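Long-range contacts in D-psicose 3-epimerase (Agrobacterium tumefaciens, PDB 2HK0), which probably catalyses the metal-dependent epimerisation of ketohexoses at C3, interconverting D-fructose and D-psicose: residues A[30-35]-A[266-271]; A[168-173]-A[204-209]; A[199-204]-A[227-232]. All coordinates share one frame; numbering follows the deposited sequence.

Contact 1: A[30-35]-A[266-271]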
loop_
_atom_site.group_PDB
_atom_site.type_symbol
_atom_site.label_atom_id
_atom_site.label_comp_id
_atom_site.label_asym_id
_atom_site.label_seq_id
_atom_site.Cartn_x
_atom_site.Cartn_y
_atom_site.Cartn_z
ATOM N N TRP A 30 13.954 -3.196 -25.966
ATOM C CA TRP A 30 15.014 -2.426 -26.626
ATOM C C TRP A 30 14.691 -1.967 -28.058
ATOM O O TRP A 30 15.517 -1.305 -28.690
ATOM C CB TRP A 30 16.307 -3.258 -26.655
ATOM C CG TRP A 30 17.022 -3.387 -25.324
ATOM C CD1 TRP A 30 17.833 -2.456 -24.739
ATOM C CD2 TRP A 30 16.985 -4.505 -24.425
ATOM N NE1 TRP A 30 18.302 -2.920 -23.536
ATOM C CE2 TRP A 30 17.795 -4.175 -23.316
ATOM C CE3 TRP A 30 16.340 -5.752 -24.446
ATOM C CZ2 TRP A 30 17.978 -5.049 -22.234
ATOM C CZ3 TRP A 30 16.521 -6.620 -23.374
ATOM C CH2 TRP A 30 17.334 -6.261 -22.282
ATOM N N GLU A 31 13.506 -2.289 -28.571
ATOM C CA GLU A 31 13.174 -1.902 -29.944
ATOM C C GLU A 31 11.967 -0.982 -30.090
ATOM O O GLU A 31 11.280 -0.679 -29.109
ATOM C CB GLU A 31 12.949 -3.154 -30.791
ATOM C CG GLU A 31 14.168 -4.055 -30.918
ATOM C CD GLU A 31 15.295 -3.408 -31.725
ATOM O OE1 GLU A 31 14.993 -2.608 -32.637
ATOM O OE2 GLU A 31 16.478 -3.710 -31.455
ATOM N N HIS A 32 11.716 -0.549 -31.330
ATOM C CA HIS A 32 10.591 0.333 -31.645
ATOM C C HIS A 32 9.671 -0.337 -32.650
ATOM O O HIS A 32 8.555 0.111 -32.878
ATOM C CB HIS A 32 11.087 1.643 -32.258
ATOM C CG HIS A 32 12.054 2.385 -31.396
ATOM N ND1 HIS A 32 11.750 2.785 -30.113
ATOM C CD2 HIS A 32 13.326 2.788 -31.626
ATOM C CE1 HIS A 32 12.795 3.402 -29.589
ATOM N NE2 HIS A 32 13.765 3.417 -30.486
ATOM N N GLU A 33 10.162 -1.407 -33.262
ATOM C CA GLU A 33 9.412 -2.145 -34.265
ATOM C C GLU A 33 9.322 -3.630 -33.876
ATOM O O GLU A 33 10.296 -4.203 -33.367
ATOM C CB GLU A 33 10.128 -2.012 -35.610
ATOM C CG GLU A 33 9.260 -1.561 -36.759
ATOM C CD GLU A 33 8.701 -0.172 -36.557
ATOM O OE1 GLU A 33 9.487 0.770 -36.306
ATOM O OE2 GLU A 33 7.472 -0.022 -36.656
ATOM N N TRP A 34 8.169 -4.257 -34.114
ATOM C CA TRP A 34 8.015 -5.674 -33.793
ATOM C C TRP A 34 8.867 -6.506 -34.758
ATOM O O TRP A 34 9.196 -7.656 -34.479
ATOM C CB TRP A 34 6.555 -6.124 -33.941
ATOM C CG TRP A 34 5.557 -5.419 -33.055
ATOM C CD1 TRP A 34 4.503 -4.650 -33.465
ATOM C CD2 TRP A 34 5.490 -5.458 -31.624
ATOM N NE1 TRP A 34 3.783 -4.213 -32.380
ATOM C CE2 TRP A 34 4.366 -4.692 -31.237
ATOM C CE3 TRP A 34 6.267 -6.064 -30.632
ATOM C CZ2 TRP A 34 3.998 -4.517 -29.899
ATOM C CZ3 TRP A 34 5.899 -5.887 -29.290
ATOM C CH2 TRP A 34 4.775 -5.121 -28.942
ATOM N N SER A 35 9.216 -5.907 -35.894
ATOM C CA SER A 35 10.001 -6.575 -36.930
ATOM C C SER A 35 11.482 -6.767 -36.587
ATOM O O SER A 35 12.179 -7.522 -37.261
ATOM C CB SER A 35 9.882 -5.796 -38.243
ATOM O OG SER A 35 10.503 -4.525 -38.133
ATOM N N PHE A 266 7.685 -1.420 -21.504
ATOM C CA PHE A 266 7.538 -0.666 -22.744
ATOM C C PHE A 266 7.615 0.801 -22.309
ATOM O O PHE A 266 6.636 1.368 -21.808
ATOM C CB PHE A 266 6.184 -0.972 -23.398
ATOM C CG PHE A 266 6.077 -2.370 -23.990
ATOM C CD1 PHE A 266 6.785 -2.712 -25.144
ATOM C CD2 PHE A 266 5.231 -3.325 -23.415
ATOM C CE1 PHE A 266 6.649 -3.991 -25.727
ATOM C CE2 PHE A 266 5.084 -4.596 -23.978
ATOM C CZ PHE A 266 5.798 -4.935 -25.143
ATOM N N VAL A 267 8.786 1.403 -22.498
ATOM C CA VAL A 267 9.018 2.768 -22.078
ATOM C C VAL A 267 9.466 3.723 -23.207
ATOM O O VAL A 267 9.728 4.898 -22.952
ATOM C CB VAL A 267 10.078 2.796 -20.937
ATOM C CG1 VAL A 267 9.590 1.953 -19.726
ATOM C CG2 VAL A 267 11.405 2.254 -21.450
ATOM N N LYS A 268 9.536 3.227 -24.440
ATOM C CA LYS A 268 9.950 4.052 -25.574
ATOM C C LYS A 268 8.828 4.391 -26.559
ATOM O O LYS A 268 8.088 3.512 -27.007
ATOM C CB LYS A 268 11.088 3.360 -26.329
ATOM C CG LYS A 268 12.403 3.297 -25.548
ATOM C CD LYS A 268 13.015 4.690 -25.369
ATOM C CE LYS A 268 14.381 4.622 -24.659
ATOM N NZ LYS A 268 15.100 5.950 -24.598
ATOM N N THR A 269 8.713 5.677 -26.895
ATOM C CA THR A 269 7.700 6.134 -27.840
ATOM C C THR A 269 8.189 5.859 -29.249
ATOM O O THR A 269 9.380 5.618 -29.459
ATOM C CB THR A 269 7.494 7.655 -27.800
ATOM O OG1 THR A 269 8.664 8.285 -28.345
ATOM C CG2 THR A 269 7.260 8.148 -26.380
ATOM N N GLY A 270 7.270 5.915 -30.211
ATOM C CA GLY A 270 7.632 5.718 -31.607
ATOM C C GLY A 270 7.595 4.310 -32.184
ATOM O O GLY A 270 7.686 3.305 -31.471
ATOM N N GLY A 271 7.474 4.248 -33.505
ATOM C CA GLY A 271 7.429 2.975 -34.194
ATOM C C GLY A 271 6.123 2.258 -33.952
ATOM O O GLY A 271 5.218 2.779 -33.301
HETATM O O HOH W 1 8.828 2.333 -29.383
#

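Contact 2: A[168-173]-A[204-209]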
loop_
_atom_site.group_PDB
_atom_site.type_symbol
_atom_site.label_atom_id
_atom_site.label_comp_id
_atom_site.label_asym_id
_atom_site.label_seq_id
_atom_site.Cartn_x
_atom_site.Cartn_y
_atom_site.Cartn_z
ATOM N N CYS A 168 -0.248 -21.048 -22.364
ATOM C CA CYS A 168 -0.662 -20.197 -21.248
ATOM C C CYS A 168 -1.562 -19.066 -21.725
ATOM O O CYS A 168 -1.127 -18.190 -22.475
ATOM C CB CYS A 168 0.577 -19.649 -20.544
ATOM S SG CYS A 168 1.666 -20.989 -19.977
ATOM N N ILE A 169 -2.817 -19.109 -21.278
ATOM C CA ILE A 169 -3.862 -18.154 -21.645
ATOM C C ILE A 169 -3.760 -16.882 -20.824
ATOM O O ILE A 169 -4.009 -16.892 -19.615
ATOM C CB ILE A 169 -5.254 -18.779 -21.418
ATOM C CG1 ILE A 169 -5.280 -20.187 -22.032
ATOM C CG2 ILE A 169 -6.351 -17.882 -22.014
ATOM C CD1 ILE A 169 -4.974 -20.231 -23.524
ATOM N N GLU A 170 -3.424 -15.779 -21.488
ATOM C CA GLU A 170 -3.242 -14.514 -20.780
ATOM C C GLU A 170 -4.524 -13.760 -20.498
ATOM O O GLU A 170 -5.356 -13.572 -21.386
ATOM C CB GLU A 170 -2.267 -13.609 -21.551
ATOM C CG GLU A 170 -1.881 -12.316 -20.817
ATOM C CD GLU A 170 -0.785 -11.524 -21.545
ATOM O OE1 GLU A 170 -0.653 -11.680 -22.779
ATOM O OE2 GLU A 170 -0.065 -10.737 -20.887
ATOM N N VAL A 171 -4.674 -13.338 -19.244
ATOM C CA VAL A 171 -5.839 -12.571 -18.796
ATOM C C VAL A 171 -5.465 -11.118 -19.081
ATOM O O VAL A 171 -4.409 -10.658 -18.649
ATOM C CB VAL A 171 -6.084 -12.803 -17.278
ATOM C CG1 VAL A 171 -7.199 -11.894 -16.761
ATOM C CG2 VAL A 171 -6.465 -14.273 -17.045
ATOM N N LEU A 172 -6.313 -10.408 -19.821
ATOM C CA LEU A 172 -6.029 -9.013 -20.201
ATOM C C LEU A 172 -7.034 -7.981 -19.684
ATOM O O LEU A 172 -8.138 -8.331 -19.271
ATOM C CB LEU A 172 -5.976 -8.905 -21.726
ATOM C CG LEU A 172 -4.940 -9.749 -22.458
ATOM C CD1 LEU A 172 -5.234 -9.709 -23.966
ATOM C CD2 LEU A 172 -3.549 -9.218 -22.168
ATOM N N ASN A 173 -6.657 -6.704 -19.728
ATOM C CA ASN A 173 -7.554 -5.646 -19.264
ATOM C C ASN A 173 -8.667 -5.384 -20.284
ATOM O O ASN A 173 -8.534 -5.712 -21.459
ATOM C CB ASN A 173 -6.764 -4.364 -18.985
ATOM C CG ASN A 173 -6.291 -3.678 -20.256
ATOM O OD1 ASN A 173 -7.095 -3.113 -21.011
ATOM N ND2 ASN A 173 -4.989 -3.728 -20.500
ATOM N N THR A 204 0.992 -8.268 -14.325
ATOM C CA THR A 204 0.742 -7.190 -13.380
ATOM C C THR A 204 0.115 -5.949 -13.984
ATOM O O THR A 204 -0.701 -5.307 -13.338
ATOM C CB THR A 204 2.004 -6.791 -12.587
ATOM O OG1 THR A 204 3.061 -6.429 -13.486
ATOM C CG2 THR A 204 2.437 -7.950 -11.706
ATOM N N PHE A 205 0.466 -5.624 -15.217
ATOM C CA PHE A 205 -0.112 -4.457 -15.876
ATOM C C PHE A 205 -1.637 -4.598 -16.018
ATOM O O PHE A 205 -2.391 -3.637 -15.784
ATOM C CB PHE A 205 0.524 -4.260 -17.265
ATOM C CG PHE A 205 -0.153 -3.190 -18.114
ATOM C CD1 PHE A 205 -0.059 -1.839 -17.778
ATOM C CD2 PHE A 205 -0.885 -3.546 -19.244
ATOM C CE1 PHE A 205 -0.690 -0.851 -18.562
ATOM C CE2 PHE A 205 -1.521 -2.566 -20.041
ATOM C CZ PHE A 205 -1.419 -1.218 -19.692
ATOM N N HIS A 206 -2.086 -5.795 -16.389
ATOM C CA HIS A 206 -3.505 -6.042 -16.603
ATOM C C HIS A 206 -4.228 -6.245 -15.281
ATOM O O HIS A 206 -5.358 -5.785 -15.100
ATOM C CB HIS A 206 -3.685 -7.263 -17.515
ATOM C CG HIS A 206 -3.044 -7.100 -18.861
ATOM N ND1 HIS A 206 -3.442 -6.135 -19.755
ATOM C CD2 HIS A 206 -2.026 -7.767 -19.460
ATOM C CE1 HIS A 206 -2.698 -6.208 -20.847
ATOM N NE2 HIS A 206 -1.831 -7.189 -20.693
HETATM N N MSE A 207 -3.574 -6.941 -14.361
HETATM C CA MSE A 207 -4.167 -7.161 -13.045
HETATM C C MSE A 207 -4.417 -5.806 -12.360
HETATM O O MSE A 207 -5.416 -5.627 -11.661
HETATM C CB MSE A 207 -3.226 -7.985 -12.161
HETATM C CG MSE A 207 -2.946 -9.385 -12.619
HETATM SE SE MSE A 207 -1.700 -10.210 -11.334
HETATM C CE MSE A 207 -0.085 -9.910 -12.212
ATOM N N ASN A 208 -3.498 -4.857 -12.566
ATOM C CA ASN A 208 -3.600 -3.536 -11.951
ATOM C C ASN A 208 -4.918 -2.850 -12.284
ATOM O O ASN A 208 -5.437 -2.075 -11.490
ATOM C CB ASN A 208 -2.437 -2.637 -12.394
ATOM C CG ASN A 208 -2.411 -1.315 -11.642
ATOM O OD1 ASN A 208 -2.262 -1.295 -10.421
ATOM N ND2 ASN A 208 -2.566 -0.211 -12.364
ATOM N N ILE A 209 -5.459 -3.129 -13.459
ATOM C CA ILE A 209 -6.711 -2.504 -13.841
ATOM C C ILE A 209 -7.940 -3.301 -13.376
ATOM O O ILE A 209 -8.812 -2.772 -12.676
ATOM C CB ILE A 209 -6.798 -2.347 -15.368
ATOM C CG1 ILE A 209 -5.658 -1.445 -15.861
ATOM C CG2 ILE A 209 -8.191 -1.808 -15.766
ATOM C CD1 ILE A 209 -5.530 -1.378 -17.378
HETATM O O HOH W 2 0.371 -8.028 -22.349
#

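Contact 3: A[199-204]-A[227-232]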
loop_
_atom_site.group_PDB
_atom_site.type_symbol
_atom_site.label_atom_id
_atom_site.label_comp_id
_atom_site.label_asym_id
_atom_site.label_seq_id
_atom_site.Cartn_x
_atom_site.Cartn_y
_atom_site.Cartn_z
ATOM N N LYS A 199 -2.725 -23.645 -19.349
ATOM C CA LYS A 199 -2.594 -22.941 -18.084
ATOM C C LYS A 199 -3.057 -21.487 -18.152
ATOM O O LYS A 199 -3.254 -20.923 -19.236
ATOM C CB LYS A 199 -1.113 -22.947 -17.673
ATOM C CG LYS A 199 -0.458 -24.328 -17.629
ATOM C CD LYS A 199 -0.999 -25.140 -16.465
ATOM C CE LYS A 199 -0.595 -26.614 -16.555
ATOM N NZ LYS A 199 0.870 -26.769 -16.702
ATOM N N VAL A 200 -3.200 -20.878 -16.980
ATOM C CA VAL A 200 -3.603 -19.487 -16.900
ATOM C C VAL A 200 -2.340 -18.644 -16.843
ATOM O O VAL A 200 -1.324 -19.069 -16.285
ATOM C CB VAL A 200 -4.444 -19.199 -15.629
ATOM C CG1 VAL A 200 -4.732 -17.708 -15.521
ATOM C CG2 VAL A 200 -5.772 -19.959 -15.702
HETATM N N MSE A 201 -2.411 -17.449 -17.418
HETATM C CA MSE A 201 -1.271 -16.530 -17.414
HETATM C C MSE A 201 -1.717 -15.157 -16.923
HETATM O O MSE A 201 -2.708 -14.605 -17.418
HETATM C CB MSE A 201 -0.709 -16.419 -18.823
HETATM C CG MSE A 201 0.355 -15.403 -18.974
HETATM SE SE MSE A 201 0.991 -15.378 -20.800
HETATM C CE MSE A 201 1.960 -13.682 -20.716
ATOM N N LEU A 202 -0.996 -14.608 -15.947
ATOM C CA LEU A 202 -1.332 -13.294 -15.390
ATOM C C LEU A 202 -0.231 -12.272 -15.681
ATOM O O LEU A 202 0.940 -12.623 -15.839
ATOM C CB LEU A 202 -1.561 -13.397 -13.873
ATOM C CG LEU A 202 -2.680 -14.360 -13.457
ATOM C CD1 LEU A 202 -2.819 -14.388 -11.924
ATOM C CD2 LEU A 202 -3.991 -13.925 -14.122
ATOM N N ASP A 203 -0.614 -11.001 -15.699
ATOM C CA ASP A 203 0.307 -9.914 -16.030
ATOM C C ASP A 203 -0.004 -8.736 -15.083
ATOM O O ASP A 203 -1.140 -8.261 -15.043
ATOM C CB ASP A 203 0.048 -9.557 -17.495
ATOM C CG ASP A 203 0.938 -8.455 -18.012
ATOM O OD1 ASP A 203 1.244 -7.517 -17.244
ATOM O OD2 ASP A 203 1.298 -8.515 -19.207
ATOM N N THR A 204 0.992 -8.268 -14.325
ATOM C CA THR A 204 0.742 -7.190 -13.380
ATOM C C THR A 204 0.115 -5.949 -13.984
ATOM O O THR A 204 -0.701 -5.307 -13.338
ATOM C CB THR A 204 2.004 -6.791 -12.587
ATOM O OG1 THR A 204 3.061 -6.429 -13.486
ATOM C CG2 THR A 204 2.437 -7.950 -11.706
ATOM N N HIS A 227 2.456 -19.065 -16.381
ATOM C CA HIS A 227 3.369 -18.026 -16.865
ATOM C C HIS A 227 2.968 -16.700 -16.194
ATOM O O HIS A 227 1.807 -16.514 -15.819
ATOM C CB HIS A 227 3.258 -17.932 -18.393
ATOM C CG HIS A 227 4.479 -17.382 -19.062
ATOM N ND1 HIS A 227 5.759 -17.755 -18.703
ATOM C CD2 HIS A 227 4.614 -16.513 -20.094
ATOM C CE1 HIS A 227 6.630 -17.139 -19.484
ATOM N NE2 HIS A 227 5.962 -16.379 -20.337
ATOM N N PHE A 228 3.919 -15.783 -16.044
ATOM C CA PHE A 228 3.668 -14.521 -15.345
ATOM C C PHE A 228 4.456 -13.365 -15.965
ATOM O O PHE A 228 5.656 -13.488 -16.232
ATOM C CB PHE A 228 4.086 -14.696 -13.875
ATOM C CG PHE A 228 3.559 -13.636 -12.929
ATOM C CD1 PHE A 228 2.201 -13.521 -12.669
ATOM C CD2 PHE A 228 4.444 -12.816 -12.224
ATOM C CE1 PHE A 228 1.721 -12.611 -11.716
ATOM C CE2 PHE A 228 3.982 -11.897 -11.267
ATOM C CZ PHE A 228 2.621 -11.795 -11.011
ATOM N N HIS A 229 3.780 -12.242 -16.176
ATOM C CA HIS A 229 4.413 -11.055 -16.745
ATOM C C HIS A 229 4.432 -9.931 -15.711
ATOM O O HIS A 229 3.470 -9.765 -14.946
ATOM C CB HIS A 229 3.639 -10.577 -17.985
ATOM C CG HIS A 229 4.038 -11.268 -19.250
ATOM N ND1 HIS A 229 3.567 -10.884 -20.487
ATOM C CD2 HIS A 229 4.918 -12.270 -19.477
ATOM C CE1 HIS A 229 4.146 -11.613 -21.423
ATOM N NE2 HIS A 229 4.972 -12.462 -20.836
ATOM N N THR A 230 5.503 -9.140 -15.710
ATOM C CA THR A 230 5.625 -8.042 -14.761
ATOM C C THR A 230 5.948 -6.692 -15.398
ATOM O O THR A 230 6.562 -6.613 -16.467
ATOM C CB THR A 230 6.712 -8.320 -13.739
ATOM O OG1 THR A 230 7.921 -8.638 -14.436
ATOM C CG2 THR A 230 6.307 -9.484 -12.830
ATOM N N GLY A 231 5.543 -5.639 -14.697
ATOM C CA GLY A 231 5.774 -4.274 -15.138
ATOM C C GLY A 231 5.018 -3.373 -14.184
ATOM O O GLY A 231 4.117 -3.840 -13.480
ATOM N N GLU A 232 5.371 -2.093 -14.132
ATOM C CA GLU A 232 4.664 -1.183 -13.250
ATOM C C GLU A 232 3.346 -0.855 -13.954
ATOM O O GLU A 232 3.123 -1.289 -15.089
ATOM C CB GLU A 232 5.503 0.077 -12.992
ATOM C CG GLU A 232 6.801 -0.173 -12.181
ATOM C CD GLU A 232 6.549 -0.637 -10.730
ATOM O OE1 GLU A 232 5.405 -0.471 -10.243
ATOM O OE2 GLU A 232 7.500 -1.145 -10.071
#

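Contact 1: A[30-35]-A[266-271]
His32 and Gly271 mark the nearest approach of the two loop backbones, with their CA atoms 4.8 Å apart, and no direct hydrogen bond joins segments 30-35 and 266-271. Instead, Gly271 CA directs a C-H toward His32 O at 3.3 Å, with an angle of 137° at the hydrogen; a residue without a side chain lets the carbonyl lie this near. A water carries the polar link. It sits in the plane of the imidazole, 3.0 Å from His32 ND1, and is hydrogen-bonded to Lys268 O at 2.8 Å and to Gly270 O. With CG anti to its carbonyl carbon (chi1 -57°), His32 turns a ring edge to the other loop, where CE1 meets Lys268 CB at 3.7 Å. The lysine chain then bends away, and its amine bonds to Ser284 and Ala287. At the other side-chain meeting, Trp34 CH2 touches Phe266 CE1 at 3.9 Å, the two ring planes turned 79° apart, while Trp34 NE1 is held by Asp276. Glu33 OE1 lies 3.7 Å from Gly271 CA, and its other oxygen bonds to Thr272. The segments follow strands 22-26 and 260-263, so this contact joins the loops beyond the first and last strands, where a TIM barrel closes.

Contact 2: A[168-173]-A[204-209]
Asn173 and His206 meet through their first torsions: the amide of Asn173 stands between its own backbone N and carbonyl carbon (chi1 72°), while the His206 ring, anti to its carbonyl carbon (chi1 -60°), leans from the helix toward segment 168-173. Asn173 ND2 then donates to His206 ND1 at 3.0 Å. The donor lies in the imidazole plane, but the ring nitrogen is tilted from the amide plane, and the N-H...N angle of 136° shows a bent bond. Asn173 is itself steadied from outside, OD1 taking the N-H of Phe175 and ND2 giving a second bond to Glu176. Leu172 CD2 sits over one imidazole face in a CH-pi contact, 3.4 Å from the His206 centroid, and Phe205 CD2 over the opposite face, both displaced toward the rim. Beside the amide, Ile209 CD1 packs on Asn173 CB at 3.6 Å. Phe175 of the second subunit also packs on Asn173 and Phe205. At the far side of the ring a water bridges His206 NE2, at 2.9 Å, and Glu170 OE2, at 3.1 Å. Bonded at ND1 and contacted on both faces, the imidazole is probably restrained in rotation, turning NE2 to the water shared with Glu170, consistent with a polar sugar pocket.

Contact 3: A[199-204]-A[227-232]
Leu202 and Phe228 pair in register where strands 199-203 and 227-230 run parallel, their axes 4.7 Å apart at closest approach and 10° from alignment. The firm bond between them is His229 N to Leu202 O at 2.9 Å; Leu202 N to His227 O is weak, and Thr204 N, whose position is less certain, appears to donate to His229 O where strand 199-203 gives way to the helix. Side chains alternate between the two faces of the sheet. On one, selenomethionine Met201 runs fully extended with CG anti to the backbone N (chi1 174°), alongside His227 and pointing the same way. Its SE comes in at the imidazole edge, 3.9 Å from His227 CD2, and stands above the face of the next histidine, 5.0 Å from the His229 ring centroid. These are strands six and seven of an eight-stranded parallel TIM barrel, and the face bearing Met201, Asp203, His227 and His229 is turned to its interior. There Glu54 is gripped by both histidines, one carboxylate oxygen on each NE2. Asp203 OD2 lies near His229 ND1, 3.5 Å away in the imidazole plane, with carboxylate and ring planes 76° apart; ND1 makes a weak hydrogen bond to Glu264, and Asp203 OD1 caps the following helix at Phe205 N. The other face meets helix 245-254: Phe228 CD1 rests 4.0 Å from Leu202 CB and its CZ lies 3.9 Å from Thr204 CG2, with Ile248 and Leu252 packing on the ring from that helix. Beyond the strands, Thr204 OG1 donates to a lone pair of Gly231 O at 2.8 Å.

Contacts 2 and 3 form one continuous region, their centres 6 Å apart: they share Thr204, and strands 166-170 and 198-203 are joined by probable hydrogen bonds, Ile169 N to Lys199 O and Ile169 O to Met201 N, each 2.8 Å. Contact 1 lies further off, about 21 Å from contact 2 and 20 Å from contact 3 between centres, though nearest atoms come to about 7 Å; contacts 2 and 3 are both nested in the chain loop that contact 1 closes. Glu170 of contact 2 has its OE2 close to Asp203 OD2 of contact 3, which also nears Glu264 OE1. With His229 beside them, this gathering of carboxylates is consistent with the metal site expected of a xylose isomerase-like barrel.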